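Local structure of peptide amidase (Stenotrophomonas maltophilia, 1M22) at residues L83-N88 against V180-E185; M94-G99 against L125-L130; N129-A134 against S165-A170; S161-S166 against V191-I196; V171-N176 against N197-L202. The protein probably hydrolyses amide bonds, as other enzymes of the amidase signature family do. One frame throughout, in Å; residues are numbered along the deposited sequence.

Contact 1: L83-N88 against V180-E185; sequences LLLKDN and VAIGTE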
# COMPACT_ATOMS: atom_id res chain seq x y z
N LEU A 83 1.44 -11.81 -8.98
CA LEU A 83 1.45 -10.75 -7.98
C LEU A 83 1.56 -11.28 -6.55
O LEU A 83 1.41 -12.48 -6.31
CB LEU A 83 0.20 -9.88 -8.13
CG LEU A 83 -1.18 -10.53 -8.05
CD1 LEU A 83 -1.52 -10.89 -6.60
CD2 LEU A 83 -2.23 -9.57 -8.60
N LEU A 84 1.84 -10.38 -5.62
CA LEU A 84 1.96 -10.72 -4.20
C LEU A 84 0.94 -9.95 -3.38
O LEU A 84 0.54 -8.84 -3.75
CB LEU A 84 3.38 -10.41 -3.71
CG LEU A 84 4.47 -11.36 -4.20
CD1 LEU A 84 5.83 -10.69 -4.06
CD2 LEU A 84 4.43 -12.67 -3.41
N LEU A 85 0.52 -10.53 -2.26
CA LEU A 85 -0.48 -9.92 -1.38
C LEU A 85 0.01 -9.74 0.05
O LEU A 85 0.55 -10.68 0.63
CB LEU A 85 -1.73 -10.81 -1.32
CG LEU A 85 -2.44 -11.20 -2.61
CD1 LEU A 85 -3.42 -12.33 -2.33
CD2 LEU A 85 -3.16 -9.99 -3.19
N LYS A 86 -0.18 -8.55 0.61
CA LYS A 86 0.21 -8.29 2.00
C LYS A 86 -0.48 -9.36 2.86
O LYS A 86 -1.65 -9.68 2.64
CB LYS A 86 -0.25 -6.89 2.40
CG LYS A 86 0.16 -6.46 3.80
CD LYS A 86 -0.22 -5.00 4.02
CE LYS A 86 0.17 -4.48 5.39
NZ LYS A 86 -0.18 -3.03 5.52
N ASP A 87 0.23 -9.88 3.86
CA ASP A 87 -0.33 -10.95 4.68
C ASP A 87 -1.44 -10.64 5.67
O ASP A 87 -1.61 -11.36 6.66
CB ASP A 87 0.78 -11.74 5.36
CG ASP A 87 0.32 -13.12 5.80
OD1 ASP A 87 -0.44 -13.76 5.04
OD2 ASP A 87 0.71 -13.57 6.89
N ASN A 88 -2.18 -9.57 5.43
CA ASN A 88 -3.35 -9.29 6.25
C ASN A 88 -4.58 -9.45 5.34
O ASN A 88 -5.72 -9.25 5.77
CB ASN A 88 -3.32 -7.90 6.91
CG ASN A 88 -3.16 -6.76 5.92
OD1 ASN A 88 -2.92 -6.96 4.74
ND2 ASN A 88 -3.29 -5.53 6.43
N VAL A 180 3.48 -6.98 -9.71
CA VAL A 180 2.84 -5.96 -8.88
C VAL A 180 2.48 -6.58 -7.53
O VAL A 180 2.62 -7.80 -7.34
CB VAL A 180 1.55 -5.43 -9.54
CG1 VAL A 180 1.89 -4.70 -10.83
CG2 VAL A 180 0.59 -6.58 -9.82
N ALA A 181 2.02 -5.76 -6.61
CA ALA A 181 1.63 -6.24 -5.29
C ALA A 181 0.49 -5.41 -4.71
O ALA A 181 0.20 -4.31 -5.19
CB ALA A 181 2.83 -6.21 -4.34
N ILE A 182 -0.15 -5.95 -3.68
CA ILE A 182 -1.23 -5.26 -3.00
C ILE A 182 -0.80 -4.98 -1.57
O ILE A 182 -0.25 -5.86 -0.89
CB ILE A 182 -2.53 -6.11 -2.93
CG1 ILE A 182 -2.95 -6.58 -4.33
CG2 ILE A 182 -3.65 -5.28 -2.30
CD1 ILE A 182 -3.27 -5.46 -5.29
N GLY A 183 -1.03 -3.76 -1.11
CA GLY A 183 -0.72 -3.40 0.26
C GLY A 183 -1.98 -2.85 0.88
O GLY A 183 -3.04 -2.87 0.25
N THR A 184 -1.90 -2.39 2.12
CA THR A 184 -3.04 -1.77 2.78
C THR A 184 -2.54 -0.57 3.56
O THR A 184 -1.38 -0.53 3.98
CB THR A 184 -3.81 -2.71 3.76
OG1 THR A 184 -3.04 -2.92 4.95
CG2 THR A 184 -4.13 -4.04 3.11
N GLU A 185 -3.41 0.42 3.74
CA GLU A 185 -3.04 1.60 4.48
C GLU A 185 -4.13 2.03 5.45
O GLU A 185 -5.32 1.97 5.14
CB GLU A 185 -2.74 2.78 3.54
CG GLU A 185 -2.44 4.09 4.31
CD GLU A 185 -1.60 5.11 3.54
OE1 GLU A 185 -0.80 4.71 2.66
OE2 GLU A 185 -1.71 6.32 3.85
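Lys86 and Asn88 both reach Thr184, and their nitrogens converge on its hydroxyl. Lys86 NZ donates to Thr184 OG1 at 2.9 Å. Asn88 ND2 donates to the same OG1 at 3.0 Å, nearly straight at 169°, with the oxygen lying in the amide plane. The Asn88 and Thr184 side chains meet tip to tip, while the extended Lys86 chain crosses Thr184 at about a right angle. OG1 sits between the backbone N and the carbonyl carbon of Thr184 (chi1 73°), on the side where both donors arrive. Lys86 NZ also makes a weak bond to Thr184 O. Ser165 OG and Ser166 OG bind the same nitrogen. Lys86 is an active-site proton donor/acceptor, and the arrangement is consistent with a second-shell role for Thr184 in positioning it.

Away from this polar end the two segments are parallel neighbours in the central mixed sheet of the amidase fold. Leu84 N donates to Val180 O at 3.2 Å, Ile182 N to Leu84 O at 3.0 Å, and Lys86 N to Ile182 O at 3.1 Å. The tight packing is on the Leu85 and Ile182 face. There the two side chains lie side by side, with Leu85 CD2 3.6 Å from Ile182 CG1, and Leu117 of helix 112-119 covers both. The other face is looser between the strands: Leu84 CB and Ala181 CB are 4.3 Å apart, and helix 167-174 packs over them. No side of the contact opens to solvent. Asn88 OD1 is buried without a polar partner and lies beside Thr184 CG2.

Contact 2: M94-G99 against L125-L130; sequences MATSAG and LGKTNL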
# COMPACT_ATOMS: atom_id res chain seq x y z
N MET A 94 -3.18 -20.27 1.35
CA MET A 94 -2.17 -19.81 2.29
C MET A 94 -2.79 -19.33 3.59
O MET A 94 -4.00 -19.14 3.68
CB MET A 94 -1.37 -18.66 1.66
CG MET A 94 -0.75 -19.01 0.33
SD MET A 94 -0.53 -17.56 -0.72
CE MET A 94 -2.12 -17.54 -1.56
N ALA A 95 -1.95 -19.14 4.60
CA ALA A 95 -2.45 -18.64 5.86
C ALA A 95 -2.50 -17.12 5.73
O ALA A 95 -1.91 -16.55 4.81
CB ALA A 95 -1.50 -19.02 6.99
N THR A 96 -3.24 -16.48 6.62
CA THR A 96 -3.34 -15.03 6.66
C THR A 96 -3.06 -14.76 8.13
O THR A 96 -3.94 -14.86 8.97
CB THR A 96 -4.73 -14.52 6.25
OG1 THR A 96 -4.98 -14.88 4.88
CG2 THR A 96 -4.81 -13.01 6.38
N SER A 97 -1.81 -14.41 8.42
CA SER A 97 -1.37 -14.23 9.80
C SER A 97 -1.16 -12.83 10.35
O SER A 97 -1.01 -12.67 11.56
CB SER A 97 -0.06 -14.99 10.01
OG SER A 97 1.01 -14.35 9.32
N ALA A 98 -1.14 -11.83 9.47
CA ALA A 98 -0.87 -10.46 9.90
C ALA A 98 0.53 -10.45 10.52
O ALA A 98 0.89 -9.54 11.26
CB ALA A 98 -1.90 -9.99 10.92
N GLY A 99 1.32 -11.49 10.21
CA GLY A 99 2.67 -11.60 10.74
C GLY A 99 2.78 -12.24 12.11
O GLY A 99 3.88 -12.46 12.62
N LEU A 125 1.40 -15.32 -6.30
CA LEU A 125 2.68 -15.94 -5.99
C LEU A 125 2.81 -16.29 -4.51
O LEU A 125 3.47 -17.27 -4.15
CB LEU A 125 3.84 -15.02 -6.37
CG LEU A 125 4.19 -14.80 -7.84
CD1 LEU A 125 5.24 -13.70 -7.93
CD2 LEU A 125 4.71 -16.09 -8.45
N GLY A 126 2.19 -15.47 -3.67
CA GLY A 126 2.28 -15.69 -2.24
C GLY A 126 1.90 -14.46 -1.45
O GLY A 126 1.29 -13.53 -1.99
N LYS A 127 2.28 -14.44 -0.18
CA LYS A 127 1.98 -13.35 0.74
C LYS A 127 3.25 -12.63 1.17
O LYS A 127 4.31 -13.25 1.29
CB LYS A 127 1.26 -13.89 1.98
CG LYS A 127 0.12 -14.85 1.70
CD LYS A 127 -1.01 -14.20 0.91
CE LYS A 127 -1.75 -13.16 1.74
NZ LYS A 127 -2.42 -13.75 2.94
N THR A 128 3.15 -11.33 1.41
CA THR A 128 4.30 -10.54 1.83
C THR A 128 4.27 -10.16 3.31
O THR A 128 3.21 -9.98 3.91
CB THR A 128 4.44 -9.25 1.00
OG1 THR A 128 3.19 -8.56 0.98
CG2 THR A 128 4.87 -9.59 -0.42
N ASN A 129 5.47 -10.05 3.88
CA ASN A 129 5.61 -9.69 5.28
C ASN A 129 5.14 -8.27 5.52
O ASN A 129 5.09 -7.44 4.61
CB ASN A 129 7.08 -9.86 5.70
CG ASN A 129 7.26 -9.81 7.20
OD1 ASN A 129 6.42 -10.30 7.96
ND2 ASN A 129 8.38 -9.24 7.65
N LEU A 130 4.80 -7.99 6.77
CA LEU A 130 4.32 -6.67 7.17
C LEU A 130 4.66 -6.46 8.63
O LEU A 130 4.95 -7.41 9.36
CB LEU A 130 2.80 -6.60 7.03
CG LEU A 130 1.99 -7.55 7.94
CD1 LEU A 130 0.56 -7.05 8.07
CD2 LEU A 130 2.03 -8.97 7.40
O HOH W 1 -2.99 -16.20 2.40
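Leu130 CD2 sits over one face of the flat Ala98-Gly99 peptide group, 3.8 Å from Ala98 C and close to squarely above it. Leu130 CG lies over the same face, nearer to Ala98 O. At the edge of this plane Ala98 O accepts a hydrogen bond from Trp133 N. Leu130 CG lies between its backbone N and carbonyl carbon (chi1 64°), which turns it toward this peptide.

At the other end Met94 and Lys127 cross obliquely. Met94 SD touches Lys127 CG at 3.7 Å and Gly126 CA at 3.7 Å. Gly126 has backbone angles that call for glycine. Segment 94-99 is irregular. It runs past strand 123-128, next to the edge strand 51-54 of the central sheet, and Glu53 of that strand binds Ala95 N.

Lys127 curls along its whole length. All its torsions are close to -60°, and the last (chi4 -63°) places NZ near Ala95 and Thr96. NZ makes a weak bond to Ala95 O at 3.4 Å. A water spans the same pair more closely, 2.6 Å from Lys127 NZ and 2.7 Å from Ala95 O, and accepts from NZ. Thr96 OG1 is 3.4 Å from NZ. The main partners of NZ lie beyond the two segments: Ile89 O and Asp87 OD1, the latter in a salt bridge.

The ammonium group is therefore buried but well supplied with oxygens. The nearby carboxylate and carbonyls would be expected to favour its charged form, while the aliphatic part of the chain packs against sulfur.

Contact 3: N129-A134 against S165-A170; sequences NLSEWA and SSSGSA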
# COMPACT_ATOMS: atom_id res chain seq x y z
N ASN A 129 5.47 -10.05 3.88
CA ASN A 129 5.61 -9.69 5.28
C ASN A 129 5.14 -8.27 5.52
O ASN A 129 5.09 -7.44 4.61
CB ASN A 129 7.08 -9.86 5.70
CG ASN A 129 7.26 -9.81 7.20
OD1 ASN A 129 6.42 -10.30 7.96
ND2 ASN A 129 8.38 -9.24 7.65
N LEU A 130 4.80 -7.99 6.77
CA LEU A 130 4.32 -6.67 7.17
C LEU A 130 4.66 -6.46 8.63
O LEU A 130 4.95 -7.41 9.36
CB LEU A 130 2.80 -6.60 7.03
CG LEU A 130 1.99 -7.55 7.94
CD1 LEU A 130 0.56 -7.05 8.07
CD2 LEU A 130 2.03 -8.97 7.40
N SER A 131 4.65 -5.20 9.06
CA SER A 131 4.87 -4.91 10.47
C SER A 131 3.72 -5.68 11.13
O SER A 131 2.58 -5.58 10.68
CB SER A 131 4.71 -3.41 10.73
OG SER A 131 5.62 -2.68 9.94
N GLU A 132 4.01 -6.45 12.17
CA GLU A 132 2.97 -7.26 12.80
C GLU A 132 1.70 -6.49 13.12
O GLU A 132 1.74 -5.39 13.67
CB GLU A 132 3.50 -7.93 14.07
CG GLU A 132 2.87 -9.29 14.32
CD GLU A 132 3.30 -9.91 15.63
OE1 GLU A 132 2.76 -9.50 16.68
OE2 GLU A 132 4.18 -10.80 15.61
N TRP A 133 0.56 -7.09 12.77
CA TRP A 133 -0.76 -6.48 12.99
C TRP A 133 -0.85 -5.10 12.33
O TRP A 133 -1.52 -4.20 12.83
CB TRP A 133 -1.08 -6.40 14.49
CG TRP A 133 -1.21 -7.76 15.11
CD1 TRP A 133 -0.32 -8.37 15.94
CD2 TRP A 133 -2.24 -8.72 14.85
NE1 TRP A 133 -0.72 -9.66 16.21
CE2 TRP A 133 -1.90 -9.90 15.56
CE3 TRP A 133 -3.42 -8.71 14.09
CZ2 TRP A 133 -2.69 -11.05 15.52
CZ3 TRP A 133 -4.21 -9.85 14.06
CH2 TRP A 133 -3.84 -11.01 14.77
N ALA A 134 -0.17 -4.97 11.20
CA ALA A 134 -0.14 -3.73 10.42
C ALA A 134 0.32 -2.55 11.27
O ALA A 134 -0.15 -1.42 11.12
CB ALA A 134 -1.51 -3.45 9.81
N SER A 165 3.22 -0.14 6.89
CA SER A 165 3.15 -1.47 7.38
C SER A 165 3.20 -2.50 6.18
O SER A 165 3.23 -3.71 6.36
CB SER A 165 2.14 -1.89 8.35
OG SER A 165 0.85 -1.68 7.81
N SER A 166 3.18 -2.01 4.94
CA SER A 166 3.21 -2.86 3.74
C SER A 166 4.65 -3.03 3.27
O SER A 166 4.97 -2.83 2.09
CB SER A 166 2.40 -2.20 2.61
OG SER A 166 1.05 -1.95 2.99
N SER A 167 5.50 -3.44 4.20
CA SER A 167 6.93 -3.60 3.95
C SER A 167 7.30 -4.56 2.83
O SER A 167 7.98 -4.18 1.88
CB SER A 167 7.61 -4.03 5.24
OG SER A 167 7.09 -3.31 6.35
N GLY A 168 6.85 -5.80 2.94
CA GLY A 168 7.16 -6.81 1.95
C GLY A 168 6.63 -6.50 0.57
O GLY A 168 7.29 -6.81 -0.43
N SER A 169 5.45 -5.92 0.49
CA SER A 169 4.89 -5.60 -0.82
C SER A 169 5.73 -4.56 -1.55
O SER A 169 5.98 -4.70 -2.74
CB SER A 169 3.44 -5.14 -0.69
OG SER A 169 2.59 -6.24 -0.43
N ALA A 170 6.17 -3.53 -0.83
CA ALA A 170 6.98 -2.49 -1.45
C ALA A 170 8.34 -3.04 -1.86
O ALA A 170 8.80 -2.81 -2.98
CB ALA A 170 7.17 -1.32 -0.48
O HOH W 2 3.52 -6.12 2.72
O HOH W 3 -1.06 -0.15 8.91
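Asn129 O receives Gly168 N where helix 167-174 begins, next to the catalytic Ser165. The peptide bond before Ser165 is cis. Ser165 is the cis-serine of the Ser-cisSer-Lys triad of amidase signature enzymes, with Lys86 and the nucleophile Ser189.

Two backbone hydrogen bonds join the segments. Gly168 N donates to Asn129 O at 2.9 Å, from above the carbonyl plane (37° out of it). Ser131 N makes a weak bond to Ser165 O at 3.4 Å. Ser166 holds the N-cap position, but its side chain makes no capping bond. Instead Asn129 O serves the first turn of the helix, once directly and once through water.

That water donates to Asn129 O and accepts from Ser169 N at 3.0 Å. A second water links the other end. It donates to Ala134 O and hydrogen-bonds Ser165 OG at 2.7 Å.

Packing is close around Ser165. Leu130 CB presses on Ser165 O at 3.0 Å. Ser131 CB meets Ser165 CB at 3.8 Å, while Ser131 OG is bound elsewhere by Gly144 N. Gly168 CA comes within 4.7 Å of Asn129 CA. A CB on Gly168 would point at Asn129 and clash with its N, so this approach needs glycine.

The hydroxyl of Ser165 has its catalytic partners outside both segments: Ser189 OG and Lys86 NZ. OG lies between the backbone N and the carbonyl carbon of Ser165 (chi1 60°), alongside Ala134. Ser165 CB rests 3.5 Å from Ala134 C.

Contact 4: S161-S166 against V191-I196; sequences SPCGSS and VCPAAI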
# COMPACT_ATOMS: atom_id res chain seq x y z
N SER A 161 15.76 0.39 6.92
CA SER A 161 14.34 0.08 7.00
C SER A 161 13.53 0.15 5.72
O SER A 161 13.75 1.01 4.87
CB SER A 161 13.69 1.00 8.03
OG SER A 161 12.33 0.65 8.22
N PRO A 162 12.58 -0.79 5.57
CA PRO A 162 11.72 -0.80 4.38
C PRO A 162 10.45 -0.01 4.73
O PRO A 162 9.56 0.14 3.89
CB PRO A 162 11.41 -2.28 4.21
CG PRO A 162 11.30 -2.74 5.63
CD PRO A 162 12.49 -2.07 6.29
N CYS A 163 10.39 0.50 5.96
CA CYS A 163 9.22 1.22 6.47
C CYS A 163 8.07 0.21 6.55
O CYS A 163 8.31 -1.00 6.55
CB CYS A 163 8.86 2.42 5.58
SG CYS A 163 7.74 3.63 6.37
N GLY A 164 6.82 0.68 6.61
CA GLY A 164 5.68 -0.24 6.74
C GLY A 164 4.36 0.50 6.64
O GLY A 164 4.40 1.72 6.53
N SER A 165 3.22 -0.14 6.89
CA SER A 165 3.15 -1.47 7.38
C SER A 165 3.20 -2.50 6.18
O SER A 165 3.23 -3.71 6.36
CB SER A 165 2.14 -1.89 8.35
OG SER A 165 0.85 -1.68 7.81
N SER A 166 3.18 -2.01 4.94
CA SER A 166 3.21 -2.86 3.74
C SER A 166 4.65 -3.03 3.27
O SER A 166 4.97 -2.83 2.09
CB SER A 166 2.40 -2.20 2.61
OG SER A 166 1.05 -1.95 2.99
N VAL A 191 1.77 4.45 1.05
CA VAL A 191 2.64 5.47 0.47
C VAL A 191 4.02 5.62 1.09
O VAL A 191 4.98 5.91 0.38
CB VAL A 191 1.93 6.86 0.42
CG1 VAL A 191 0.70 6.77 -0.48
CG2 VAL A 191 1.55 7.33 1.81
N CYS A 192 4.14 5.40 2.39
CA CYS A 192 5.45 5.54 3.02
C CYS A 192 6.41 4.45 2.57
O CYS A 192 7.51 4.75 2.10
CB CYS A 192 5.33 5.55 4.54
SG CYS A 192 6.65 6.48 5.34
N PRO A 193 6.03 3.16 2.71
CA PRO A 193 6.99 2.15 2.26
C PRO A 193 7.20 2.20 0.74
O PRO A 193 8.26 1.85 0.25
CB PRO A 193 6.39 0.83 2.75
CG PRO A 193 4.92 1.14 2.90
CD PRO A 193 4.90 2.55 3.43
N ALA A 194 6.19 2.64 -0.00
CA ALA A 194 6.37 2.74 -1.44
C ALA A 194 7.47 3.77 -1.73
O ALA A 194 8.40 3.50 -2.50
CB ALA A 194 5.07 3.15 -2.12
N ALA A 195 7.39 4.94 -1.11
CA ALA A 195 8.39 5.98 -1.33
C ALA A 195 9.77 5.55 -0.85
O ALA A 195 10.78 5.77 -1.53
CB ALA A 195 7.97 7.27 -0.62
N ILE A 196 9.81 4.94 0.34
CA ILE A 196 11.06 4.49 0.95
C ILE A 196 11.79 3.44 0.11
O ILE A 196 13.02 3.36 0.14
CB ILE A 196 10.75 3.94 2.37
CG1 ILE A 196 10.44 5.10 3.32
CG2 ILE A 196 11.90 3.07 2.90
CD1 ILE A 196 11.65 5.93 3.71
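Cys163 CB packs across Pro193 and Ile196, 3.8 Å from both Pro193 CA and Ile196 CG1. Its sulfur extends anti to the backbone N (chi1 -164°) and meets Cys192 SG at 3.2 Å. The two sulfurs are not bonded here. A disulfide between them is seen in another structure of this protein. Cys163 SG also takes a weak bond from Gly164 N.

Pro193 fills the bend of segment 161-166. Its CD touches Gly164 O at 3.2 Å, and its CB touches Pro162 O at 3.4 Å. Two carbonyls thus lie against the proline ring. Further along the helix Ile196 CG2 contacts Ser161 O at 3.4 Å. The two segments meet through carbon, sulfur and carbonyl contacts. A polar link is made from just beyond the helix, where Asn197 ND2 binds both Pro162 O and Pro193 O.

Within the loop Ser161 OG accepts from Cys163 N at 3.0 Å, an ST turn that shapes the chain just before Cys163. At the far end Ser166 CB is 4.2 Å from Pro193 CG, and the Ser166 hydroxyl binds Ser189 O.

Helix 191-196 thus backs the Gly-Ser-rich loop of the amidase signature. That loop carries the cis peptide before Ser165, and Ser189, the nucleophile, lies just ahead of the helix in the chain.

Contact 5: V171-N176 against N197-L202; sequences VAVAAN and NGVVGL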
# COMPACT_ATOMS: atom_id res chain seq x y z
N VAL A 171 8.98 -3.78 -0.96
CA VAL A 171 10.28 -4.37 -1.24
C VAL A 171 10.21 -5.35 -2.41
O VAL A 171 11.06 -5.34 -3.29
CB VAL A 171 10.85 -5.08 -0.00
CG1 VAL A 171 12.09 -5.89 -0.37
CG2 VAL A 171 11.19 -4.05 1.07
N ALA A 172 9.19 -6.21 -2.41
CA ALA A 172 9.04 -7.19 -3.48
C ALA A 172 8.93 -6.52 -4.85
O ALA A 172 9.55 -6.96 -5.82
CB ALA A 172 7.83 -8.06 -3.23
N VAL A 173 8.14 -5.46 -4.94
CA VAL A 173 7.99 -4.77 -6.21
C VAL A 173 9.30 -4.08 -6.62
O VAL A 173 9.70 -4.13 -7.78
CB VAL A 173 6.84 -3.74 -6.14
CG1 VAL A 173 6.82 -2.87 -7.38
CG2 VAL A 173 5.51 -4.47 -5.99
N ALA A 174 9.97 -3.46 -5.65
CA ALA A 174 11.22 -2.76 -5.93
C ALA A 174 12.33 -3.72 -6.37
O ALA A 174 13.18 -3.35 -7.18
CB ALA A 174 11.68 -2.00 -4.69
N ALA A 175 12.30 -4.94 -5.83
CA ALA A 175 13.30 -5.95 -6.13
C ALA A 175 12.90 -6.88 -7.27
O ALA A 175 13.57 -7.87 -7.53
CB ALA A 175 13.60 -6.77 -4.88
N ASN A 176 11.80 -6.56 -7.94
CA ASN A 176 11.31 -7.37 -9.05
C ASN A 176 11.05 -8.83 -8.68
O ASN A 176 11.40 -9.75 -9.43
CB ASN A 176 12.26 -7.28 -10.25
CG ASN A 176 12.18 -5.93 -10.95
OD1 ASN A 176 13.01 -5.04 -10.73
ND2 ASN A 176 11.17 -5.76 -11.80
N ASN A 197 11.03 2.67 -0.66
CA ASN A 197 11.60 1.63 -1.51
C ASN A 197 11.57 1.96 -3.00
O ASN A 197 11.68 1.07 -3.85
CB ASN A 197 10.91 0.29 -1.22
CG ASN A 197 11.19 -0.22 0.18
OD1 ASN A 197 12.28 -0.70 0.48
ND2 ASN A 197 10.20 -0.09 1.07
N GLY A 198 11.39 3.24 -3.32
CA GLY A 198 11.42 3.68 -4.71
C GLY A 198 10.40 3.15 -5.70
O GLY A 198 10.72 2.95 -6.87
N VAL A 199 9.17 2.95 -5.24
CA VAL A 199 8.11 2.47 -6.12
C VAL A 199 6.86 3.32 -5.99
O VAL A 199 6.79 4.22 -5.15
CB VAL A 199 7.75 0.98 -5.83
CG1 VAL A 199 8.96 0.09 -6.08
CG2 VAL A 199 7.26 0.82 -4.40
N VAL A 200 5.88 3.03 -6.84
CA VAL A 200 4.61 3.74 -6.83
C VAL A 200 3.67 3.07 -5.85
O VAL A 200 3.59 1.83 -5.78
CB VAL A 200 3.96 3.73 -8.24
CG1 VAL A 200 2.55 4.33 -8.18
CG2 VAL A 200 4.83 4.50 -9.23
N GLY A 201 2.96 3.88 -5.07
CA GLY A 201 1.99 3.37 -4.12
C GLY A 201 0.74 4.22 -4.24
O GLY A 201 0.84 5.45 -4.29
N LEU A 202 -0.42 3.60 -4.30
CA LEU A 202 -1.67 4.34 -4.41
C LEU A 202 -2.67 3.89 -3.35
O LEU A 202 -3.03 2.71 -3.30
CB LEU A 202 -2.26 4.14 -5.81
CG LEU A 202 -3.42 5.02 -6.27
CD1 LEU A 202 -3.59 4.84 -7.77
CD2 LEU A 202 -4.71 4.67 -5.55
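Val171 meets Asn197 where helix 167-174 passes the end of helix 191-196. Both helices finish in a Schellman motif, with Asn176 and Gly198 as the C-prime residues at positive phi. In the second of these, Val199 N bonds to Ala194 O and Gly198 N to Ala195 O. The chain then turns into strand 200-203 of the central sheet.

Val171 CG2 touches the amide of Asn197, 3.6 Å from OD1. The two side chains cross. Asn197 CG is anti to its carbonyl carbon (chi1 -66°), which places the amide beside Val171 CG2. ND2 is held elsewhere, by Pro193 O and Pro162 O. These two bonds fix the amide against the valine.

Val173, two residues on, faces the other segment from another side of the helix. Its CG1 meets Val199 CG1 at 3.9 Å, and again the side chains cross. Its other methyl, CG2, packs on Ala181 of strand 180-185.

Ala174 is the closest neighbour of the turn. Its methyl touches both the Asn197 carbonyl and Val199: CB is 3.7 Å from Val199 CG1, and CA is 3.6 Å from the same methyl.

Beyond it the helix closes. Ala175 N still bonds to Val171 O at 2.9 Å, and Asn176 N reaches back to Val173 O at 3.2 Å. Arg487 ties the two turns together, with NH2 on Ala174 O and NH1 on Gly198 O. Across the segments the shortest approach is Ala174 CB to Asn197 O, at 3.2 Å.

Overall arrangement
All five contacts are buried. The centre of contact 1 lies nearest the centre of the chain, about 7 Å from it, and that of contact 2 farthest, about 14 Å. Contacts 1 and 2 use neighbouring strands of the central sheet, 82-86 and 123-128. Contacts 3 and 5 use opposite ends of helix 167-174. Contact 4 shares Ser165 and Ser166 with contact 3 and leads into contact 5 through helix 191-196. Their chemistry follows their place. Contacts 1 and 3 bring polar groups and backbone bonds to the catalytic site. Contact 2 buries a lysine with water and charge. Contact 4, beside the site, and contact 5, farther off, pack carbon or sulfur together and on carbonyl oxygens.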